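Local coordinates for protein virulence factor (Pectobacterium carotovorum, PDB 2W3Y) that acts as an S-palmitoylated virulence factor that binds lipid vesicles and is produced by a bacterium pathogenic to Drosophila, at residues D31-V42 and V78-Y89; F178-K188 and V269-Y277. All coordinates share one frame; numbering follows the deposited sequence.

Interaction 1: D31-V42 and V78-Y89; sequences DIVPGLSKDGAV and VNKKAPSNKEKY
Three partners converge on the carboxylate of Asp39. Asn85 ND2 donates to Asp39 OD2 at 2.6 Å with an N-H...O angle of 162°; the acceptor lies in the amide plane, and the oxygen is met on its anti side. Lys86 NZ forms a salt bridge with Asp39 OD1 at 3.1 Å, approaching from above the carboxylate plane, and a water that donates to OD1 also accepts from NZ. With both oxygens held, rotation of the carboxylate is restricted. Asp39 lies in the type I turn Ser37-Gly40, which joins strand 36-37 to strand 40-49 as a beta hairpin, and Ser37 OG accepts from Asp39 N in an ST turn. The hairpin turn meets the residues that follow helix 57-81, and the Tyr89 ring lies against its backbone: Gly40 CA sits 4.1 Å from the ring centroid, 19° off the normal, a CH-pi contact made where glycine leaves room for the ring. Tyr89 OH donates to Pro34 O at 2.6 Å, and a water bound to Asn85 OD1 donates to the same hydroxyl. Val33 divides its branches: CG1, anti to the backbone N (chi1 171°), reaches Tyr89 CE1 at 3.5 Å, whereas CG2 meets Val78 CG1 at 3.8 Å. Farther along, a water donates to Asp31 O and accepts from Asn79 ND2, while Lys88 NZ donates to Asn79 OD1 at 2.8 Å.

Interaction 2: F178-K188 and V269-Y277; sequences FQDTSGNVFYK and VKPNKNYVY
Phe178, near the end of strand 166-179, packs into the C-terminal segment Val269-Tyr277, which passes beside the beta hairpin formed by strands 166-179 and 185-198. Its CB lies near Pro271 CG, and from there the ring is turned under the proline: chi1 of -67° sets CG anti to the carbonyl carbon, and Pro271 CG stands 3.8 Å from the ring centroid, 17° off the normal, a CH-pi contact over one face. CD1 borders Pro271 CD. Phe178 CE1, next along that side, points at Val269 O (3.4 Å), which lies at the ring edge near its plane and takes its hydrogen bond from Asn50. CZ reaches Val269 CG1. On the other side CD2 approaches Tyr275 OH. Phe178 CE2 meets Tyr275 CE1 at 3.7 Å. The two rings make a T-shaped pair, the edge of Phe178 toward the face of Tyr275, with centroids 5.3 Å apart and planes at 87°.

Tyr275 closes the type I turn Asn272-Tyr275, in which Asn272 OD1 accepts from Asn274 N as an Asx turn. Its hydroxyl, hydrogen-bonded to Asp176, lies at the edge of the Phe186 ring and against the aliphatic chain of Lys188, whose CE is 3.4 Å from Tyr275 OH. No hydrogen bond crosses between the two segments; ring and aliphatic contacts carry the interface. Phe186 also touches Tyr277 rim to rim, neither ring over the other. One face of the Tyr277 ring is covered by Tyr275 CD2, 3.9 Å above the plane and over its centre, while Phe186 CZ approaches Tyr277 CD2 at 3.6 Å.

In the fold
Interaction 1 closes before interaction 2 opens along the chain, and the two lie on opposite sides of the chain's centre, their centres 35 Å apart and nearest atoms about 20 Å apart. Both reach the same mixed sheet: residues 31-42 enter strand 40-49, whose parallel neighbour 166-179 carries Phe178 near its end. The first joins the 36-49 hairpin and the residues leading into it to the end of helix 57-81 and the residues after it; the second lays the C-terminal segment over the far end of the sheet. With palmitic acid about 10 Å from the Ala41 side chain and about 14 Å from that of Tyr275, neither contact lies at the lipid; both belong to the surrounding scaffold.

Interaction 1: D31-V42 and V78-Y89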
loop_
_atom_site.group_PDB
_atom_site.type_symbol
_atom_site.label_atom_id
_atom_site.label_comp_id
_atom_site.label_asym_id
_atom_site.label_seq_id
_atom_site.Cartn_x
_atom_site.Cartn_y
_atom_site.Cartn_z
ATOM N N ASP A 31 16.103 7.644 -3.752
ATOM C CA ASP A 31 16.067 6.299 -3.155
ATOM C C ASP A 31 14.806 6.100 -2.309
ATOM O O ASP A 31 14.355 7.029 -1.642
ATOM C CB ASP A 31 17.300 6.066 -2.284
ATOM C CG ASP A 31 18.581 5.974 -3.093
ATOM O OD1 ASP A 31 18.502 5.696 -4.310
ATOM O OD2 ASP A 31 19.674 6.169 -2.501
ATOM N N ILE A 32 14.241 4.894 -2.346
ATOM C CA ILE A 32 13.071 4.572 -1.524
ATOM C C ILE A 32 13.473 3.673 -0.374
ATOM O O ILE A 32 14.598 3.165 -0.342
ATOM C CB ILE A 32 11.885 3.972 -2.354
ATOM C CG1 ILE A 32 12.244 2.585 -2.921
ATOM C CG2 ILE A 32 11.429 4.996 -3.430
ATOM C CD1 ILE A 32 11.039 1.783 -3.458
ATOM N N VAL A 33 12.570 3.502 0.584
ATOM C CA VAL A 33 12.851 2.685 1.734
ATOM C C VAL A 33 12.920 1.223 1.269
ATOM O O VAL A 33 11.993 0.744 0.609
ATOM C CB VAL A 33 11.795 2.891 2.833
ATOM C CG1 VAL A 33 11.969 1.859 3.974
ATOM C CG2 VAL A 33 11.834 4.359 3.347
ATOM N N PRO A 34 14.035 0.532 1.570
ATOM C CA PRO A 34 14.191 -0.864 1.121
ATOM C C PRO A 34 13.076 -1.772 1.642
ATOM O O PRO A 34 12.691 -1.684 2.819
ATOM C CB PRO A 34 15.558 -1.264 1.693
ATOM C CG PRO A 34 16.288 0.060 1.803
ATOM C CD PRO A 34 15.230 1.003 2.287
ATOM N N GLY A 35 12.564 -2.629 0.763
ATOM C CA GLY A 35 11.391 -3.448 1.070
ATOM C C GLY A 35 11.613 -4.438 2.196
ATOM O O GLY A 35 10.700 -4.721 2.960
ATOM N N LEU A 36 12.822 -4.983 2.293
ATOM C CA LEU A 36 13.097 -5.969 3.321
ATOM C C LEU A 36 14.455 -5.730 3.980
ATOM O O LEU A 36 15.476 -5.645 3.307
ATOM C CB LEU A 36 12.982 -7.388 2.747
ATOM C CG LEU A 36 13.325 -8.591 3.634
ATOM C CD1 LEU A 36 12.357 -8.683 4.809
ATOM C CD2 LEU A 36 13.317 -9.874 2.819
ATOM N N SER A 37 14.451 -5.662 5.308
ATOM C CA SER A 37 15.616 -5.258 6.075
ATOM C C SER A 37 15.620 -5.938 7.433
ATOM O O SER A 37 14.576 -6.382 7.922
ATOM C CB SER A 37 15.571 -3.728 6.280
ATOM O OG SER A 37 16.369 -3.334 7.368
ATOM N N LYS A 38 16.784 -5.998 8.073
ATOM C CA LYS A 38 16.788 -6.460 9.457
ATOM C C LYS A 38 16.014 -5.515 10.409
ATOM O O LYS A 38 15.530 -5.941 11.455
ATOM C CB LYS A 38 18.212 -6.782 9.946
ATOM C CG LYS A 38 19.198 -5.636 9.904
ATOM C CD LYS A 38 20.594 -6.122 10.369
ATOM C CE LYS A 38 20.547 -6.710 11.780
ATOM N NZ LYS A 38 21.901 -7.054 12.274
ATOM N N ASP A 39 15.869 -4.249 10.012
ATOM C CA ASP A 39 15.142 -3.240 10.806
ATOM C C ASP A 39 13.636 -3.139 10.556
ATOM O O ASP A 39 12.943 -2.379 11.243
ATOM C CB ASP A 39 15.811 -1.871 10.650
ATOM C CG ASP A 39 17.212 -1.844 11.272
ATOM O OD1 ASP A 39 17.436 -2.592 12.252
ATOM O OD2 ASP A 39 18.081 -1.097 10.779
ATOM N N GLY A 40 13.134 -3.919 9.589
ATOM C CA GLY A 40 11.716 -3.943 9.269
ATOM C C GLY A 40 11.469 -4.161 7.782
ATOM O O GLY A 40 12.403 -4.255 6.990
ATOM N N ALA A 41 10.201 -4.252 7.403
ATOM C CA ALA A 41 9.864 -4.497 6.009
ATOM C C ALA A 41 8.746 -3.543 5.580
ATOM O O ALA A 41 7.893 -3.195 6.393
ATOM C CB ALA A 41 9.423 -5.953 5.824
ATOM N N VAL A 42 8.759 -3.129 4.316
ATOM C CA VAL A 42 7.638 -2.407 3.710
ATOM C C VAL A 42 7.194 -3.247 2.524
ATOM O O VAL A 42 7.991 -3.491 1.623
ATOM C CB VAL A 42 8.057 -1.009 3.151
ATOM C CG1 VAL A 42 6.830 -0.269 2.619
ATOM C CG2 VAL A 42 8.800 -0.195 4.194
ATOM N N VAL A 78 10.243 9.688 3.192
ATOM C CA VAL A 78 10.488 8.962 4.438
ATOM C C VAL A 78 11.950 8.548 4.566
ATOM O O VAL A 78 12.554 8.763 5.611
ATOM C CB VAL A 78 9.586 7.694 4.571
ATOM C CG1 VAL A 78 10.110 6.772 5.693
ATOM C CG2 VAL A 78 8.145 8.094 4.821
ATOM N N ASN A 79 12.484 7.944 3.501
ATOM C CA ASN A 79 13.872 7.514 3.420
ATOM C C ASN A 79 14.879 8.636 3.711
ATOM O O ASN A 79 15.848 8.445 4.464
ATOM C CB ASN A 79 14.153 6.940 2.034
ATOM C CG ASN A 79 15.505 6.266 1.954
ATOM O OD1 ASN A 79 15.752 5.271 2.628
ATOM N ND2 ASN A 79 16.394 6.815 1.134
ATOM N N LYS A 80 14.630 9.788 3.099
ATOM C CA LYS A 80 15.388 11.002 3.352
ATOM C C LYS A 80 15.152 11.550 4.770
ATOM O O LYS A 80 16.110 11.852 5.489
ATOM C CB LYS A 80 15.048 12.066 2.295
ATOM C CG LYS A 80 15.950 13.313 2.325
ATOM C CD LYS A 80 17.440 12.949 2.335
ATOM C CE LYS A 80 18.312 14.188 2.497
ATOM N NZ LYS A 80 18.294 15.040 1.269
ATOM N N LYS A 81 13.891 11.654 5.175
ATOM C CA LYS A 81 13.537 12.262 6.466
ATOM C C LYS A 81 13.992 11.450 7.677
ATOM O O LYS A 81 14.345 12.035 8.700
ATOM C CB LYS A 81 12.026 12.551 6.534
ATOM C CG LYS A 81 11.515 13.230 7.816
ATOM C CD LYS A 81 10.060 13.662 7.656
ATOM C CE LYS A 81 9.436 14.123 8.984
ATOM N NZ LYS A 81 10.137 15.321 9.531
ATOM N N ALA A 82 13.968 10.113 7.577
ATOM C CA ALA A 82 14.347 9.253 8.703
ATOM C C ALA A 82 15.778 9.553 9.168
ATOM O O ALA A 82 16.685 9.567 8.353
ATOM C CB ALA A 82 14.213 7.754 8.324
ATOM N N PRO A 83 15.971 9.823 10.475
ATOM C CA PRO A 83 17.301 10.105 11.084
ATOM C C PRO A 83 18.231 8.887 11.161
ATOM O O PRO A 83 19.446 9.037 11.350
ATOM C CB PRO A 83 16.956 10.541 12.511
ATOM C CG PRO A 83 15.450 10.826 12.508
ATOM C CD PRO A 83 14.876 9.922 11.450
ATOM N N SER A 84 17.656 7.697 11.047
ATOM C CA SER A 84 18.403 6.453 11.177
ATOM C C SER A 84 17.682 5.382 10.383
ATOM O O SER A 84 16.498 5.532 10.046
ATOM C CB SER A 84 18.486 6.015 12.644
ATOM O OG SER A 84 17.193 5.721 13.141
ATOM N N ASN A 85 18.396 4.305 10.086
ATOM C CA ASN A 85 17.820 3.198 9.319
ATOM C C ASN A 85 16.568 2.637 9.979
ATOM O O ASN A 85 15.565 2.415 9.309
ATOM C CB ASN A 85 18.856 2.099 9.061
ATOM C CG ASN A 85 18.390 1.110 8.004
ATOM O OD1 ASN A 85 18.300 1.442 6.832
ATOM N ND2 ASN A 85 18.071 -0.087 8.425
ATOM N N LYS A 86 16.618 2.439 11.295
ATOM C CA LYS A 86 15.467 1.924 12.040
ATOM C C LYS A 86 14.193 2.767 11.844
ATOM O O LYS A 86 13.089 2.241 11.709
ATOM C CB LYS A 86 15.811 1.824 13.530
ATOM C CG LYS A 86 16.700 0.665 13.873
ATOM C CD LYS A 86 16.968 0.597 15.380
ATOM C CE LYS A 86 18.134 -0.333 15.682
ATOM N NZ LYS A 86 17.850 -1.698 15.180
ATOM N N GLU A 87 14.378 4.086 11.828
ATOM C CA GLU A 87 13.289 5.034 11.702
ATOM C C GLU A 87 12.659 5.103 10.310
ATOM O O GLU A 87 11.532 5.602 10.165
ATOM C CB GLU A 87 13.745 6.415 12.182
ATOM C CG GLU A 87 13.808 6.512 13.705
ATOM C CD GLU A 87 14.459 7.811 14.174
ATOM O OE1 GLU A 87 13.723 8.787 14.460
ATOM O OE2 GLU A 87 15.712 7.858 14.226
ATOM N N LYS A 88 13.347 4.583 9.291
ATOM C CA LYS A 88 12.687 4.370 7.971
ATOM C C LYS A 88 11.439 3.462 8.060
ATOM O O LYS A 88 10.539 3.534 7.216
ATOM C CB LYS A 88 13.658 3.775 6.934
ATOM C CG LYS A 88 14.825 4.656 6.577
ATOM C CD LYS A 88 15.815 3.888 5.690
ATOM C CE LYS A 88 17.198 4.517 5.696
ATOM N NZ LYS A 88 17.247 5.784 4.964
ATOM N N TYR A 89 11.394 2.613 9.083
ATOM C CA TYR A 89 10.273 1.699 9.298
ATOM C C TYR A 89 9.358 2.122 10.469
ATOM O O TYR A 89 8.596 1.317 10.989
ATOM C CB TYR A 89 10.795 0.254 9.448
ATOM C CG TYR A 89 11.675 -0.137 8.274
ATOM C CD1 TYR A 89 11.113 -0.638 7.098
ATOM C CD2 TYR A 89 13.061 0.036 8.332
ATOM C CE1 TYR A 89 11.916 -0.982 6.011
ATOM C CE2 TYR A 89 13.880 -0.283 7.240
ATOM C CZ TYR A 89 13.285 -0.804 6.082
ATOM O OH TYR A 89 14.074 -1.100 4.995
HETATM O O HOH W 1 15.181 9.352 -0.472
HETATM O O HOH W 2 16.970 -0.635 5.333
HETATM O O HOH W 3 12.364 -0.169 12.801
HETATM O O HOH W 4 19.671 -3.401 13.439
#

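Interaction 2: F178-K188 and V269-Y277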
loop_
_atom_site.group_PDB
_atom_site.type_symbol
_atom_site.label_atom_id
_atom_site.label_comp_id
_atom_site.label_asym_id
_atom_site.label_seq_id
_atom_site.Cartn_x
_atom_site.Cartn_y
_atom_site.Cartn_z
ATOM N N PHE A 178 -16.310 -1.721 -8.805
ATOM C CA PHE A 178 -17.462 -2.313 -8.160
ATOM C C PHE A 178 -18.719 -1.605 -8.648
ATOM O O PHE A 178 -18.662 -0.452 -9.102
ATOM C CB PHE A 178 -17.390 -2.114 -6.631
ATOM C CG PHE A 178 -16.276 -2.872 -5.947
ATOM C CD1 PHE A 178 -16.071 -4.237 -6.195
ATOM C CD2 PHE A 178 -15.458 -2.229 -5.024
ATOM C CE1 PHE A 178 -15.048 -4.944 -5.549
ATOM C CE2 PHE A 178 -14.436 -2.926 -4.369
ATOM C CZ PHE A 178 -14.230 -4.286 -4.641
ATOM N N GLN A 179 -19.854 -2.274 -8.493
ATOM C CA GLN A 179 -21.163 -1.707 -8.825
ATOM C C GLN A 179 -21.716 -0.796 -7.733
ATOM O O GLN A 179 -21.733 -1.176 -6.547
ATOM C CB GLN A 179 -22.169 -2.829 -9.051
ATOM C CG GLN A 179 -22.064 -3.538 -10.366
ATOM C CD GLN A 179 -22.987 -4.740 -10.420
ATOM O OE1 GLN A 179 -24.198 -4.598 -10.575
ATOM N NE2 GLN A 179 -22.419 -5.932 -10.268
ATOM N N ASP A 180 -22.183 0.391 -8.121
ATOM C CA ASP A 180 -23.041 1.202 -7.238
ATOM C C ASP A 180 -24.429 0.556 -7.063
ATOM O O ASP A 180 -24.685 -0.524 -7.606
ATOM C CB ASP A 180 -23.111 2.684 -7.679
ATOM C CG ASP A 180 -23.857 2.910 -9.017
ATOM O OD1 ASP A 180 -24.727 2.106 -9.418
ATOM O OD2 ASP A 180 -23.566 3.944 -9.661
ATOM N N THR A 181 -25.308 1.197 -6.291
ATOM C CA THR A 181 -26.659 0.660 -6.004
ATOM C C THR A 181 -27.523 0.515 -7.265
ATOM O O THR A 181 -28.405 -0.356 -7.344
ATOM C CB THR A 181 -27.415 1.534 -4.966
ATOM O OG1 THR A 181 -26.515 1.930 -3.925
ATOM C CG2 THR A 181 -28.579 0.757 -4.336
ATOM N N SER A 182 -27.251 1.358 -8.256
ATOM C CA SER A 182 -27.968 1.321 -9.519
ATOM C C SER A 182 -27.421 0.274 -10.491
ATOM O O SER A 182 -27.907 0.170 -11.615
ATOM C CB SER A 182 -27.918 2.699 -10.179
ATOM O OG SER A 182 -28.576 3.667 -9.384
ATOM N N GLY A 183 -26.402 -0.483 -10.067
ATOM C CA GLY A 183 -25.803 -1.523 -10.906
ATOM C C GLY A 183 -24.703 -1.043 -11.845
ATOM O O GLY A 183 -24.193 -1.816 -12.658
ATOM N N ASN A 184 -24.329 0.230 -11.735
ATOM C CA ASN A 184 -23.290 0.803 -12.586
ATOM C C ASN A 184 -21.912 0.738 -11.951
ATOM O O ASN A 184 -21.740 1.085 -10.770
ATOM C CB ASN A 184 -23.620 2.250 -12.927
ATOM C CG ASN A 184 -24.937 2.375 -13.647
ATOM O OD1 ASN A 184 -25.206 1.645 -14.594
ATOM N ND2 ASN A 184 -25.772 3.283 -13.183
ATOM N N VAL A 185 -20.934 0.317 -12.745
ATOM C CA VAL A 185 -19.552 0.181 -12.261
ATOM C C VAL A 185 -18.880 1.536 -12.097
ATOM O O VAL A 185 -18.942 2.392 -12.993
ATOM C CB VAL A 185 -18.702 -0.719 -13.188
ATOM C CG1 VAL A 185 -17.243 -0.796 -12.700
ATOM C CG2 VAL A 185 -19.291 -2.116 -13.255
ATOM N N PHE A 186 -18.231 1.727 -10.948
ATOM C CA PHE A 186 -17.397 2.887 -10.725
ATOM C C PHE A 186 -15.933 2.475 -10.515
ATOM O O PHE A 186 -15.630 1.321 -10.147
ATOM C CB PHE A 186 -17.910 3.720 -9.536
ATOM C CG PHE A 186 -17.915 2.970 -8.228
ATOM C CD1 PHE A 186 -16.753 2.866 -7.463
ATOM C CD2 PHE A 186 -19.076 2.349 -7.772
ATOM C CE1 PHE A 186 -16.753 2.175 -6.265
ATOM C CE2 PHE A 186 -19.086 1.646 -6.564
ATOM C CZ PHE A 186 -17.911 1.558 -5.815
ATOM N N TYR A 187 -15.036 3.423 -10.764
ATOM C CA TYR A 187 -13.628 3.264 -10.430
ATOM C C TYR A 187 -13.251 4.159 -9.238
ATOM O O TYR A 187 -13.384 5.391 -9.301
ATOM C CB TYR A 187 -12.747 3.496 -11.674
ATOM C CG TYR A 187 -11.261 3.568 -11.412
ATOM C CD1 TYR A 187 -10.599 2.580 -10.665
ATOM C CD2 TYR A 187 -10.509 4.630 -11.920
ATOM C CE1 TYR A 187 -9.226 2.662 -10.433
ATOM C CE2 TYR A 187 -9.149 4.716 -11.699
ATOM C CZ TYR A 187 -8.509 3.734 -10.956
ATOM O OH TYR A 187 -7.149 3.825 -10.739
ATOM N N LYS A 188 -12.823 3.524 -8.136
ATOM C CA LYS A 188 -12.293 4.248 -6.980
ATOM C C LYS A 188 -10.821 3.888 -6.746
ATOM O O LYS A 188 -10.517 2.760 -6.354
ATOM C CB LYS A 188 -13.128 3.958 -5.719
ATOM C CG LYS A 188 -12.755 4.805 -4.491
ATOM C CD LYS A 188 -13.389 4.274 -3.188
ATOM C CE LYS A 188 -14.914 4.408 -3.180
ATOM N NZ LYS A 188 -15.387 5.820 -3.367
ATOM N N VAL A 269 -14.543 -10.225 -7.320
ATOM C CA VAL A 269 -14.474 -9.520 -6.026
ATOM C C VAL A 269 -15.687 -8.606 -5.785
ATOM O O VAL A 269 -16.142 -7.910 -6.691
ATOM C CB VAL A 269 -13.146 -8.700 -5.910
ATOM C CG1 VAL A 269 -12.956 -8.084 -4.493
ATOM C CG2 VAL A 269 -11.956 -9.580 -6.260
ATOM N N LYS A 270 -16.199 -8.599 -4.553
ATOM C CA LYS A 270 -17.208 -7.617 -4.166
ATOM C C LYS A 270 -16.843 -6.928 -2.849
ATOM O O LYS A 270 -16.048 -7.469 -2.082
ATOM C CB LYS A 270 -18.607 -8.257 -4.115
ATOM C CG LYS A 270 -18.798 -9.368 -3.087
ATOM C CD LYS A 270 -20.289 -9.545 -2.797
ATOM C CE LYS A 270 -20.681 -11.019 -2.663
ATOM N NZ LYS A 270 -20.301 -11.658 -1.363
ATOM N N PRO A 271 -17.416 -5.727 -2.582
ATOM C CA PRO A 271 -17.160 -5.060 -1.305
ATOM C C PRO A 271 -17.759 -5.855 -0.133
ATOM O O PRO A 271 -18.747 -6.582 -0.308
ATOM C CB PRO A 271 -17.887 -3.707 -1.453
ATOM C CG PRO A 271 -18.165 -3.560 -2.925
ATOM C CD PRO A 271 -18.346 -4.945 -3.421
ATOM N N ASN A 272 -17.133 -5.759 1.034
ATOM C CA ASN A 272 -17.725 -6.323 2.248
ATOM C C ASN A 272 -18.508 -5.241 3.003
ATOM O O ASN A 272 -18.608 -4.098 2.533
ATOM C CB ASN A 272 -16.660 -7.043 3.112
ATOM C CG ASN A 272 -15.726 -6.095 3.871
ATOM O OD1 ASN A 272 -15.926 -4.872 3.940
ATOM N ND2 ASN A 272 -14.689 -6.679 4.473
ATOM N N LYS A 273 -19.052 -5.590 4.169
ATOM C CA LYS A 273 -19.896 -4.662 4.917
ATOM C C LYS A 273 -19.135 -3.472 5.537
ATOM O O LYS A 273 -19.761 -2.583 6.076
ATOM C CB LYS A 273 -20.681 -5.419 5.999
ATOM C CG LYS A 273 -19.818 -5.813 7.197
ATOM C CD LYS A 273 -20.602 -6.637 8.202
ATOM C CE LYS A 273 -19.685 -7.188 9.268
ATOM N NZ LYS A 273 -20.257 -8.437 9.874
ATOM N N ASN A 274 -17.803 -3.459 5.480
ATOM C CA ASN A 274 -17.034 -2.327 5.988
ATOM C C ASN A 274 -16.650 -1.343 4.894
ATOM O O ASN A 274 -16.053 -0.310 5.172
ATOM C CB ASN A 274 -15.763 -2.783 6.705
ATOM C CG ASN A 274 -16.032 -3.792 7.816
ATOM O OD1 ASN A 274 -15.220 -4.698 8.048
ATOM N ND2 ASN A 274 -17.156 -3.649 8.498
ATOM N N TYR A 275 -16.973 -1.684 3.650
ATOM C CA TYR A 275 -16.595 -0.869 2.503
ATOM C C TYR A 275 -17.408 0.418 2.500
ATOM O O TYR A 275 -18.625 0.403 2.723
ATOM C CB TYR A 275 -16.789 -1.657 1.194
ATOM C CG TYR A 275 -16.276 -0.948 -0.040
ATOM C CD1 TYR A 275 -14.969 -1.127 -0.473
ATOM C CD2 TYR A 275 -17.110 -0.090 -0.770
ATOM C CE1 TYR A 275 -14.488 -0.464 -1.608
ATOM C CE2 TYR A 275 -16.644 0.580 -1.906
ATOM C CZ TYR A 275 -15.341 0.379 -2.323
ATOM O OH TYR A 275 -14.876 1.042 -3.442
ATOM N N VAL A 276 -16.725 1.530 2.269
ATOM C CA VAL A 276 -17.367 2.847 2.200
ATOM C C VAL A 276 -17.415 3.333 0.753
ATOM O O VAL A 276 -16.373 3.622 0.157
ATOM C CB VAL A 276 -16.618 3.909 3.046
ATOM C CG1 VAL A 276 -17.332 5.278 2.946
ATOM C CG2 VAL A 276 -16.486 3.477 4.506
ATOM N N TYR A 277 -18.626 3.425 0.203
ATOM C CA TYR A 277 -18.824 3.878 -1.183
ATOM C C TYR A 277 -18.530 5.368 -1.354
ATOM O O TYR A 277 -18.567 6.140 -0.380
ATOM C CB TYR A 277 -20.248 3.553 -1.671
ATOM C CG TYR A 277 -20.513 2.070 -1.875
ATOM C CD1 TYR A 277 -20.921 1.269 -0.815
ATOM C CD2 TYR A 277 -20.363 1.479 -3.129
ATOM C CE1 TYR A 277 -21.164 -0.085 -0.984
ATOM C CE2 TYR A 277 -20.605 0.114 -3.317
ATOM C CZ TYR A 277 -21.008 -0.657 -2.232
ATOM O OH TYR A 277 -21.252 -1.994 -2.380
#